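Local coordinates for uncharacterized protein Dfer_1899 (Dyadobacter fermentans, PDB 5HX0) that is of unknown function but carries a BNR repeat-like domain and is probably a six-bladed beta-propeller related to the non-viral sialidases, at residues L221-A226 with N237-S242; V356-G361 with F385-G390. One frame throughout, in Å; residues are numbered along the deposited sequence.

Contact 1. Residues L221-A226 with N237-S242; sequences LWVVAA and NHLLIS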
loop_
_atom_site.group_PDB
_atom_site.type_symbol
_atom_site.label_atom_id
_atom_site.label_comp_id
_atom_site.label_asym_id
_atom_site.label_seq_id
_atom_site.Cartn_x
_atom_site.Cartn_y
_atom_site.Cartn_z
ATOM N N LEU A 221 15.905 -0.771 -24.139
ATOM C CA LEU A 221 17.217 -0.850 -23.510
ATOM C C LEU A 221 17.088 -0.503 -22.035
ATOM O O LEU A 221 16.402 0.451 -21.680
ATOM C CB LEU A 221 18.178 0.139 -24.175
ATOM C CG LEU A 221 18.237 0.029 -25.688
ATOM C CD1 LEU A 221 19.039 1.181 -26.262
ATOM C CD2 LEU A 221 18.862 -1.301 -26.050
ATOM N N TRP A 222 17.774 -1.255 -21.181
ATOM C CA TRP A 222 17.710 -1.016 -19.740
ATOM C C TRP A 222 19.066 -1.365 -19.153
ATOM O O TRP A 222 19.485 -2.526 -19.224
ATOM C CB TRP A 222 16.615 -1.869 -19.093
ATOM C CG TRP A 222 16.327 -1.538 -17.659
ATOM C CD1 TRP A 222 16.686 -0.411 -16.973
ATOM C CD2 TRP A 222 15.618 -2.372 -16.730
ATOM N NE1 TRP A 222 16.238 -0.486 -15.668
ATOM C CE2 TRP A 222 15.574 -1.680 -15.499
ATOM C CE3 TRP A 222 15.007 -3.633 -16.830
ATOM C CZ2 TRP A 222 14.943 -2.202 -14.373
ATOM C CZ3 TRP A 222 14.384 -4.155 -15.719
ATOM C CH2 TRP A 222 14.356 -3.445 -14.499
ATOM N N VAL A 223 19.761 -0.386 -18.583
ATOM C CA VAL A 223 21.034 -0.668 -17.918
ATOM C C VAL A 223 20.774 -0.868 -16.428
ATOM O O VAL A 223 20.355 0.066 -15.729
ATOM C CB VAL A 223 22.061 0.438 -18.168
ATOM C CG1 VAL A 223 23.347 0.173 -17.355
ATOM C CG2 VAL A 223 22.371 0.524 -19.666
ATOM N N VAL A 224 21.040 -2.079 -15.943
ATOM C CA VAL A 224 20.720 -2.470 -14.572
ATOM C C VAL A 224 22.004 -2.580 -13.761
ATOM O O VAL A 224 23.116 -2.622 -14.291
ATOM C CB VAL A 224 19.934 -3.797 -14.494
ATOM C CG1 VAL A 224 18.567 -3.680 -15.182
ATOM C CG2 VAL A 224 20.770 -4.955 -15.079
ATOM N N ALA A 225 21.835 -2.618 -12.446
ATOM C CA ALA A 225 22.939 -2.734 -11.511
ATOM C C ALA A 225 22.974 -4.149 -10.968
ATOM O O ALA A 225 21.940 -4.811 -10.865
ATOM C CB ALA A 225 22.784 -1.739 -10.352
ATOM N N ALA A 226 24.171 -4.611 -10.608
ATOM C CA ALA A 226 24.286 -5.917 -9.969
ATOM C C ALA A 226 25.426 -5.876 -8.963
ATOM O O ALA A 226 26.481 -5.293 -9.237
ATOM C CB ALA A 226 24.517 -7.038 -11.000
ATOM N N ASN A 237 27.433 -2.479 -14.004
ATOM C CA ASN A 237 26.285 -2.235 -14.867
ATOM C C ASN A 237 26.293 -3.196 -16.049
ATOM O O ASN A 237 27.356 -3.568 -16.570
ATOM C CB ASN A 237 26.269 -0.792 -15.400
ATOM C CG ASN A 237 25.803 0.220 -14.356
ATOM O OD1 ASN A 237 26.417 1.270 -14.192
ATOM N ND2 ASN A 237 24.717 -0.100 -13.640
ATOM N N HIS A 238 25.090 -3.558 -16.480
ATOM C CA HIS A 238 24.850 -4.568 -17.498
ATOM C C HIS A 238 23.626 -4.139 -18.294
ATOM O O HIS A 238 22.676 -3.595 -17.727
ATOM C CB HIS A 238 24.654 -5.940 -16.833
ATOM C CG HIS A 238 25.781 -6.297 -15.919
ATOM N ND1 HIS A 238 26.909 -6.955 -16.361
ATOM C CD2 HIS A 238 26.011 -5.988 -14.622
ATOM C CE1 HIS A 238 27.766 -7.079 -15.363
ATOM N NE2 HIS A 238 27.250 -6.496 -14.297
ATOM N N LEU A 239 23.670 -4.341 -19.607
ATOM C CA LEU A 239 22.560 -3.964 -20.476
ATOM C C LEU A 239 21.586 -5.130 -20.632
ATOM O O LEU A 239 21.978 -6.221 -21.067
ATOM C CB LEU A 239 23.074 -3.527 -21.845
ATOM C CG LEU A 239 22.011 -3.150 -22.885
ATOM C CD1 LEU A 239 21.223 -1.927 -22.446
ATOM C CD2 LEU A 239 22.661 -2.914 -24.240
ATOM N N LEU A 240 20.324 -4.892 -20.295
ATOM C CA LEU A 240 19.238 -5.788 -20.654
ATOM C C LEU A 240 18.473 -5.216 -21.839
ATOM O O LEU A 240 18.407 -4.001 -22.045
ATOM C CB LEU A 240 18.260 -6.004 -19.499
ATOM C CG LEU A 240 18.819 -6.407 -18.136
ATOM C CD1 LEU A 240 17.684 -6.700 -17.183
ATOM C CD2 LEU A 240 19.738 -7.599 -18.266
ATOM N N ILE A 241 17.874 -6.108 -22.608
ATOM C CA ILE A 241 17.115 -5.733 -23.786
ATOM C C ILE A 241 15.798 -6.496 -23.772
ATOM O O ILE A 241 15.775 -7.698 -23.483
ATOM C CB ILE A 241 17.924 -6.038 -25.060
ATOM C CG1 ILE A 241 19.143 -5.109 -25.165
ATOM C CG2 ILE A 241 17.027 -6.020 -26.243
ATOM C CD1 ILE A 241 19.964 -5.311 -26.422
ATOM N N SER A 242 14.702 -5.802 -24.080
ATOM C CA SER A 242 13.398 -6.433 -24.207
ATOM C C SER A 242 12.904 -6.289 -25.640
ATOM O O SER A 242 12.838 -5.174 -26.161
ATOM C CB SER A 242 12.372 -5.823 -23.253
ATOM O OG SER A 242 11.106 -6.445 -23.488
#
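W222 and L240 face each other as a hydrogen-bonded antiparallel pair, and V224 with H238 repeats the pattern two residues on. Four backbone bonds result: W222 N to L240 O, L240 N to W222 O (2.7 Å), V224 N to H238 O, and H238 N to V224 O. V223 and L239 form the non-hydrogen-bonded pair between them, where V223 CA makes a CA-H...O contact with H238 O.

A side chain adds a fifth bond. N237 ND2 reaches V224 O at 3.1 Å, almost straight at the hydrogen; the acceptor lies in the plane of the N237 amide, but the donor stands above the V224 carbonyl plane. V224 O is thus gripped by two donors, H238 N and N237 ND2. The same ND2 also bonds N264 O of strand 262-270, in the next sheet, which helps fix the rotation of the amide.

Apolar contacts divide between the two faces. On the face carrying W222, V224 and L240, V224 CG1 sits 3.5 Å above the centre of the indole and also meets L240 CD1 at 3.7 Å; L240 CD1 in turn approaches W222 CE3. The V224 torsion (chi1 -63°) sets CG1 anti to the carbonyl carbon, over the ring. On the other face, V223 CG1 packs on N237 CB (3.6 Å), V223 CG2 meets L239 CD1, and L221 CD2 lies beside I241 CG1. L221 and V223 continue onto V268 of strand 262-270.

This is a buried antiparallel beta hairpin, the central strand pair of a four-stranded blade, as in beta-propellers of the sialidase type.

Contact 2. Residues V356-G361 with F385-G390; sequences VLRTDG and FNVPGG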
loop_
_atom_site.group_PDB
_atom_site.type_symbol
_atom_site.label_atom_id
_atom_site.label_comp_id
_atom_site.label_asym_id
_atom_site.label_seq_id
_atom_site.Cartn_x
_atom_site.Cartn_y
_atom_site.Cartn_z
ATOM N N VAL A 356 23.364 25.649 -13.971
ATOM C CA VAL A 356 23.133 25.450 -12.539
ATOM C C VAL A 356 21.682 25.802 -12.243
ATOM O O VAL A 356 21.287 26.970 -12.333
ATOM C CB VAL A 356 24.114 26.261 -11.676
ATOM C CG1 VAL A 356 23.877 25.955 -10.199
ATOM C CG2 VAL A 356 25.572 25.911 -12.045
ATOM N N LEU A 357 20.871 24.800 -11.879
ATOM C CA LEU A 357 19.442 25.059 -11.682
ATOM C C LEU A 357 19.085 25.414 -10.236
ATOM O O LEU A 357 18.186 26.231 -10.004
ATOM C CB LEU A 357 18.608 23.849 -12.131
ATOM C CG LEU A 357 18.748 23.443 -13.602
ATOM C CD1 LEU A 357 17.944 22.187 -13.884
ATOM C CD2 LEU A 357 18.308 24.585 -14.525
ATOM N N ARG A 358 19.746 24.811 -9.253
ATOM C CA ARG A 358 19.439 25.055 -7.845
ATOM C C ARG A 358 20.734 25.034 -7.058
ATOM O O ARG A 358 21.597 24.185 -7.303
ATOM C CB ARG A 358 18.481 23.996 -7.231
ATOM C CG ARG A 358 17.108 23.877 -7.872
ATOM C CD ARG A 358 16.234 25.090 -7.564
ATOM N NE ARG A 358 15.799 25.206 -6.176
ATOM C CZ ARG A 358 14.574 24.898 -5.750
ATOM N NH1 ARG A 358 13.664 24.427 -6.596
ATOM N NH2 ARG A 358 14.253 25.073 -4.484
ATOM N N THR A 359 20.863 25.966 -6.112
ATOM C CA THR A 359 21.993 26.007 -5.189
ATOM C C THR A 359 21.546 26.081 -3.737
ATOM O O THR A 359 22.401 26.208 -2.849
ATOM C CB THR A 359 22.902 27.220 -5.482
ATOM O OG1 THR A 359 22.126 28.417 -5.389
ATOM C CG2 THR A 359 23.499 27.140 -6.885
ATOM N N ASP A 360 20.237 26.012 -3.468
ATOM C CA ASP A 360 19.675 26.320 -2.156
ATOM C C ASP A 360 19.315 25.080 -1.342
ATOM O O ASP A 360 18.490 25.168 -0.419
ATOM C CB ASP A 360 18.436 27.211 -2.317
ATOM C CG ASP A 360 17.366 26.597 -3.237
ATOM O OD1 ASP A 360 17.723 25.946 -4.246
ATOM O OD2 ASP A 360 16.160 26.778 -2.951
ATOM N N GLY A 361 19.897 23.923 -1.652
ATOM C CA GLY A 361 19.528 22.712 -0.928
ATOM C C GLY A 361 19.998 22.747 0.517
ATOM O O GLY A 361 21.041 23.318 0.844
ATOM N N PHE A 385 13.789 17.463 -3.449
ATOM C CA PHE A 385 14.526 18.606 -2.931
ATOM C C PHE A 385 14.211 18.796 -1.457
ATOM O O PHE A 385 13.239 18.250 -0.929
ATOM C CB PHE A 385 14.192 19.891 -3.709
ATOM C CG PHE A 385 15.348 20.843 -3.795
ATOM C CD1 PHE A 385 16.432 20.542 -4.603
ATOM C CD2 PHE A 385 15.351 22.033 -3.066
ATOM C CE1 PHE A 385 17.520 21.410 -4.699
ATOM C CE2 PHE A 385 16.420 22.903 -3.134
ATOM C CZ PHE A 385 17.518 22.598 -3.947
ATOM N N ASN A 386 15.068 19.568 -0.795
ATOM C CA ASN A 386 14.794 20.072 0.541
ATOM C C ASN A 386 15.560 21.379 0.689
ATOM O O ASN A 386 16.669 21.520 0.160
ATOM C CB ASN A 386 15.200 19.117 1.674
ATOM C CG ASN A 386 16.706 19.050 1.868
ATOM O OD1 ASN A 386 17.276 19.816 2.650
ATOM N ND2 ASN A 386 17.370 18.148 1.126
ATOM N N VAL A 387 14.940 22.325 1.385
ATOM C CA VAL A 387 15.587 23.557 1.834
ATOM C C VAL A 387 15.815 23.434 3.342
ATOM O O VAL A 387 15.244 22.531 3.973
ATOM C CB VAL A 387 14.736 24.789 1.475
ATOM C CG1 VAL A 387 14.599 24.934 -0.020
ATOM C CG2 VAL A 387 13.364 24.718 2.131
ATOM N N PRO A 388 16.642 24.284 3.964
ATOM C CA PRO A 388 16.900 24.134 5.408
ATOM C C PRO A 388 15.620 24.127 6.229
ATOM O O PRO A 388 14.724 24.954 6.034
ATOM C CB PRO A 388 17.782 25.345 5.739
ATOM C CG PRO A 388 18.511 25.623 4.464
ATOM C CD PRO A 388 17.534 25.275 3.342
ATOM N N GLY A 389 15.529 23.160 7.139
ATOM C CA GLY A 389 14.367 22.981 7.974
ATOM C C GLY A 389 13.145 22.417 7.288
ATOM O O GLY A 389 12.106 22.298 7.935
ATOM N N GLY A 390 13.221 22.061 6.001
ATOM C CA GLY A 390 12.049 21.609 5.291
ATOM C C GLY A 390 12.050 20.119 4.972
ATOM O O GLY A 390 13.074 19.436 5.055
#
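R358 lays its side chain over the ring of F385, meeting it with CB and CG, then again from NE outward. CB starts 3.7 Å from F385 CZ, and CG follows close to F385 CE1. The chain bends at chi2 (-71°) and chi3 (-69°), with CD the bend that carries it back over the ring, and NE passes near CZ and CE2 of F385. R358 CZ, the centre of the guanidinium, stands over one ring face, offset toward the rim and 4.1 Å from the centroid, a cation-pi contact. At the tip, NH2 comes within 3.4 Å of F385 CE2.

NE gives a nearly straight bond of 2.8 Å to D360 OD1, and NH2 a somewhat more bent bond of 3.0 Å to D360 OD2, a side-on salt bridge using the syn lone pair of each oxygen. NH1 bonds the hydroxyl of Y383. G361 CA lies 3.3 Å from N386 O in a CA-H...O contact.

L357 and R358 together face I337 of strand 336-342 in a classic beta bulge. The contact joins the region where edge strand 354-358 passes into a turn to F385, the last residue of strand 378-385, and the loop that follows toward strand 393-401 in the adjoining sheet.

Overall arrangement
Contacts 1 and 2 illustrate two ways of holding one propeller-like fold together: the first pairs strands within a sheet, the second ties the end of one sheet to a loop of another. They lie on opposite sides of the chain's centre, about 13 Å and 20 Å from it respectively. Their own centres are 32 Å apart and their nearest atoms about 22 Å, so neither touches the other. Along the chain contact 1 is complete before contact 2 begins. No active site is established. A bound acetate, likely a crystallisation additive, lies about 4 Å from the side chain of L221 in contact 1; by itself it does not establish a functional site.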